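Local coordinates for protein peroxisomal acyl-CoA oxidase 1A (Solanum lycopersicum, PDB 2FON) that probably catalyses, with FAD as cofactor, the oxidation of acyl-CoA in peroxisomal fatty acid beta-oxidation, at residues T203-A209 with N221-L227. Sequence-based numbering, arbitrary orientation.
Sequences THAVVYA and NGFIVQL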
ATOM      1  N   THR B 203      -1.594  30.657 -15.288  1.00 64.50           N
ATOM      2  CA  THR B 203      -1.904  31.541 -16.420  1.00 63.87           C
ATOM      3  C   THR B 203      -1.472  30.989 -17.776  1.00 63.82           C
ATOM      4  O   THR B 203      -2.042  31.339 -18.806  1.00 63.84           O
ATOM      5  CB  THR B 203      -1.300  32.946 -16.262  1.00 64.14           C
ATOM      6  OG1 THR B 203       0.139  32.885 -16.348  1.00 65.46           O
ATOM      7  CG2 THR B 203      -1.744  33.605 -14.937  1.00 62.60           C
ATOM      8  N   HIS B 204      -0.463  30.133 -17.812  1.00 64.43           N
ATOM      9  CA  HIS B 204      -0.022  29.599 -19.115  1.00 64.80           C
ATOM     10  C   HIS B 204       0.331  28.146 -18.947  1.00 66.13           C
ATOM     11  O   HIS B 204       0.559  27.651 -17.809  1.00 65.71           O
ATOM     12  CB  HIS B 204       1.263  30.289 -19.622  1.00 64.87           C
ATOM     13  CG  HIS B 204       1.126  31.753 -19.857  1.00 62.14           C
ATOM     14  ND1 HIS B 204       0.847  32.643 -18.844  1.00 60.51           N
ATOM     15  CD2 HIS B 204       1.219  32.479 -20.992  1.00 61.79           C
ATOM     16  CE1 HIS B 204       0.755  33.858 -19.352  1.00 64.09           C
ATOM     17  NE2 HIS B 204       0.973  33.787 -20.655  1.00 64.10           N
ATOM     18  N   ALA B 205       0.397  27.461 -20.095  1.00 66.75           N
ATOM     19  CA  ALA B 205       0.926  26.115 -20.141  1.00 66.23           C
ATOM     20  C   ALA B 205       1.810  25.915 -21.364  1.00 65.88           C
ATOM     21  O   ALA B 205       1.600  26.576 -22.381  1.00 65.47           O
ATOM     22  CB  ALA B 205      -0.218  25.164 -20.188  1.00 66.62           C
ATOM     23  N   VAL B 206       2.788  25.009 -21.249  1.00 65.50           N
ATOM     24  CA  VAL B 206       3.324  24.312 -22.401  1.00 65.24           C
ATOM     25  C   VAL B 206       2.339  23.201 -22.604  1.00 66.20           C
ATOM     26  O   VAL B 206       2.106  22.418 -21.690  1.00 67.08           O
ATOM     27  CB  VAL B 206       4.665  23.701 -22.116  1.00 65.38           C
ATOM     28  CG1 VAL B 206       5.140  22.887 -23.306  1.00 65.09           C
ATOM     29  CG2 VAL B 206       5.698  24.810 -21.785  1.00 65.17           C
ATOM     30  N   VAL B 207       1.714  23.181 -23.788  1.00 66.61           N
ATOM     31  CA  VAL B 207       0.733  22.182 -24.229  1.00 64.88           C
ATOM     32  C   VAL B 207       1.408  21.339 -25.280  1.00 65.34           C
ATOM     33  O   VAL B 207       1.775  21.837 -26.338  1.00 65.34           O
ATOM     34  CB  VAL B 207      -0.462  22.892 -24.905  1.00 64.85           C
ATOM     35  CG1 VAL B 207      -1.427  21.934 -25.539  1.00 60.37           C
ATOM     36  CG2 VAL B 207      -1.173  23.758 -23.916  1.00 64.26           C
ATOM     37  N   TYR B 208       1.599  20.064 -24.983  1.00 66.00           N
ATOM     38  CA  TYR B 208       1.971  19.062 -26.016  1.00 66.22           C
ATOM     39  C   TYR B 208       0.800  18.691 -26.970  1.00 65.78           C
ATOM     40  O   TYR B 208      -0.301  18.432 -26.532  1.00 66.19           O
ATOM     41  CB  TYR B 208       2.692  17.862 -25.354  1.00 65.29           C
ATOM     42  CG  TYR B 208       4.004  18.378 -24.863  1.00 66.37           C
ATOM     43  CD1 TYR B 208       4.131  18.941 -23.583  1.00 67.47           C
ATOM     44  CD2 TYR B 208       5.089  18.470 -25.736  1.00 65.50           C
ATOM     45  CE1 TYR B 208       5.354  19.512 -23.180  1.00 64.47           C
ATOM     46  CE2 TYR B 208       6.282  19.023 -25.350  1.00 63.45           C
ATOM     47  CZ  TYR B 208       6.416  19.543 -24.088  1.00 65.07           C
ATOM     48  OH  TYR B 208       7.641  20.092 -23.761  1.00 67.16           O
ATOM     49  N   ALA B 209       1.047  18.719 -28.267  1.00 65.11           N
ATOM     50  CA  ALA B 209       0.030  18.436 -29.282  1.00 64.47           C
ATOM     51  C   ALA B 209       0.699  17.983 -30.571  1.00 64.05           C
ATOM     52  O   ALA B 209       1.916  18.174 -30.775  1.00 64.05           O
ATOM     53  CB  ALA B 209      -0.810  19.667 -29.550  1.00 64.69           C
ATOM     54  N   ASN B 221       4.663  18.192 -30.324  1.00 67.96           N
ATOM     55  CA  ASN B 221       5.494  19.298 -29.878  1.00 67.82           C
ATOM     56  C   ASN B 221       4.915  20.140 -28.782  1.00 67.25           C
ATOM     57  O   ASN B 221       3.771  19.990 -28.407  1.00 67.29           O
ATOM     58  CB  ASN B 221       5.806  20.209 -31.020  1.00 68.63           C
ATOM     59  CG  ASN B 221       6.798  19.626 -31.948  1.00 69.96           C
ATOM     60  OD1 ASN B 221       7.953  20.036 -31.980  1.00 71.48           O
ATOM     61  ND2 ASN B 221       6.361  18.654 -32.724  1.00 72.55           N
ATOM     62  N   GLY B 222       5.729  21.048 -28.265  1.00 67.28           N
ATOM     63  CA  GLY B 222       5.349  21.849 -27.102  1.00 66.19           C
ATOM     64  C   GLY B 222       4.921  23.214 -27.566  1.00 65.16           C
ATOM     65  O   GLY B 222       5.621  23.817 -28.357  1.00 65.52           O
ATOM     66  N   PHE B 223       3.787  23.697 -27.078  1.00 64.28           N
ATOM     67  CA  PHE B 223       3.342  25.035 -27.399  1.00 64.65           C
ATOM     68  C   PHE B 223       3.066  25.829 -26.147  1.00 65.64           C
ATOM     69  O   PHE B 223       2.452  25.327 -25.201  1.00 66.82           O
ATOM     70  CB  PHE B 223       2.089  24.961 -28.236  1.00 63.70           C
ATOM     71  CG  PHE B 223       2.270  24.174 -29.475  1.00 62.94           C
ATOM     72  CD1 PHE B 223       2.341  22.791 -29.428  1.00 64.93           C
ATOM     73  CD2 PHE B 223       2.415  24.810 -30.694  1.00 62.26           C
ATOM     74  CE1 PHE B 223       2.521  22.059 -30.585  1.00 66.59           C
ATOM     75  CE2 PHE B 223       2.595  24.103 -31.865  1.00 62.57           C
ATOM     76  CZ  PHE B 223       2.654  22.729 -31.823  1.00 65.35           C
ATOM     77  N   ILE B 224       3.542  27.063 -26.131  1.00 65.66           N
ATOM     78  CA  ILE B 224       3.242  27.972 -25.047  1.00 65.66           C
ATOM     79  C   ILE B 224       1.907  28.653 -25.307  1.00 66.17           C
ATOM     80  O   ILE B 224       1.847  29.613 -26.064  1.00 66.43           O
ATOM     81  CB  ILE B 224       4.314  29.041 -24.908  1.00 65.30           C
ATOM     82  CG1 ILE B 224       5.687  28.399 -24.774  1.00 65.01           C
ATOM     83  CG2 ILE B 224       4.011  29.945 -23.710  1.00 65.35           C
ATOM     84  CD1 ILE B 224       6.829  29.418 -24.884  1.00 66.92           C
ATOM     85  N   VAL B 225       0.861  28.167 -24.650  1.00 66.34           N
ATOM     86  CA  VAL B 225      -0.481  28.711 -24.754  1.00 66.61           C
ATOM     87  C   VAL B 225      -0.904  29.404 -23.454  1.00 67.06           C
ATOM     88  O   VAL B 225      -0.933  28.783 -22.408  1.00 68.24           O
ATOM     89  CB  VAL B 225      -1.509  27.588 -25.013  1.00 66.79           C
ATOM     90  CG1 VAL B 225      -2.874  28.163 -25.187  1.00 67.06           C
ATOM     91  CG2 VAL B 225      -1.115  26.709 -26.176  1.00 64.72           C
ATOM     92  N   GLN B 226      -1.229  30.689 -23.533  1.00 68.27           N
ATOM     93  CA  GLN B 226      -1.850  31.449 -22.459  1.00 68.84           C
ATOM     94  C   GLN B 226      -3.271  30.940 -22.194  1.00 70.05           C
ATOM     95  O   GLN B 226      -4.097  30.880 -23.122  1.00 71.77           O
ATOM     96  CB  GLN B 226      -1.913  32.937 -22.827  1.00 68.07           C
ATOM     97  CG  GLN B 226      -1.997  33.821 -21.590  1.00 68.67           C
ATOM     98  CD  GLN B 226      -2.396  35.263 -21.850  1.00 68.75           C
ATOM     99  OE1 GLN B 226      -1.824  35.935 -22.693  1.00 68.88           O
ATOM    100  NE2 GLN B 226      -3.348  35.757 -21.077  1.00 67.74           N
ATOM    101  N   LEU B 227      -3.569  30.615 -20.936  1.00 70.43           N
ATOM    102  CA  LEU B 227      -4.853  29.983 -20.571  1.00 70.64           C
ATOM    103  C   LEU B 227      -5.846  30.970 -20.010  1.00 71.21           C
ATOM    104  O   LEU B 227      -7.058  30.831 -20.224  1.00 71.56           O
ATOM    105  CB  LEU B 227      -4.651  28.869 -19.527  1.00 69.92           C
ATOM    106  CG  LEU B 227      -3.732  27.726 -19.962  1.00 69.23           C
ATOM    107  CD1 LEU B 227      -3.668  26.778 -18.859  1.00 66.03           C
ATOM    108  CD2 LEU B 227      -4.145  27.012 -21.344  1.00 68.99           C
TER
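A205, V207 and A209 form hydrogen-bonded antiparallel pairs with V225, F223 and N221, two backbone bonds to each pair, and L227 N to T203 O (2.7 Å) extends the ladder past the end of the strands. H204 sits opposite Q226 in a non-hydrogen-bonded pair: Q226 CG lies over one face of the imidazole, offset toward its rim. With H204 CG beside its own backbone N (chi1 -62°), ND1 reaches T203 OG1 at 2.6 Å, in the ring plane, a hydrogen bond that probably limits the ring's rotation. Were H204 replaced by alanine, the Q226 methylene would probably lose the ring covering it and T203 OG1 its imidazole partner. The strands form a beta hairpin within the acyl-CoA dehydrogenase-type middle domain, strand 204-213 also pairing in parallel with strand 152-155. On the side of H204 and V206, the Y208 ring lies with one face over G222 CA (CH-pi, G222 CA to ring centroid 3.9 Å); Y208 OH hydrogen-bonds to Q132 OE1, and the ring meets that of Y154, an FAD-binding residue. The face of A205, V207, F223 and V225 is largely apolar. The V207 and V225 side chains cross, CG2 to CG2 at 3.7 Å, L227 CD1 reaches A205 CB from beyond the strand end, and F223 turns its ring edge to V207 O, CD1 approaching to 3.3 Å, while CE1 reaches A209 CB.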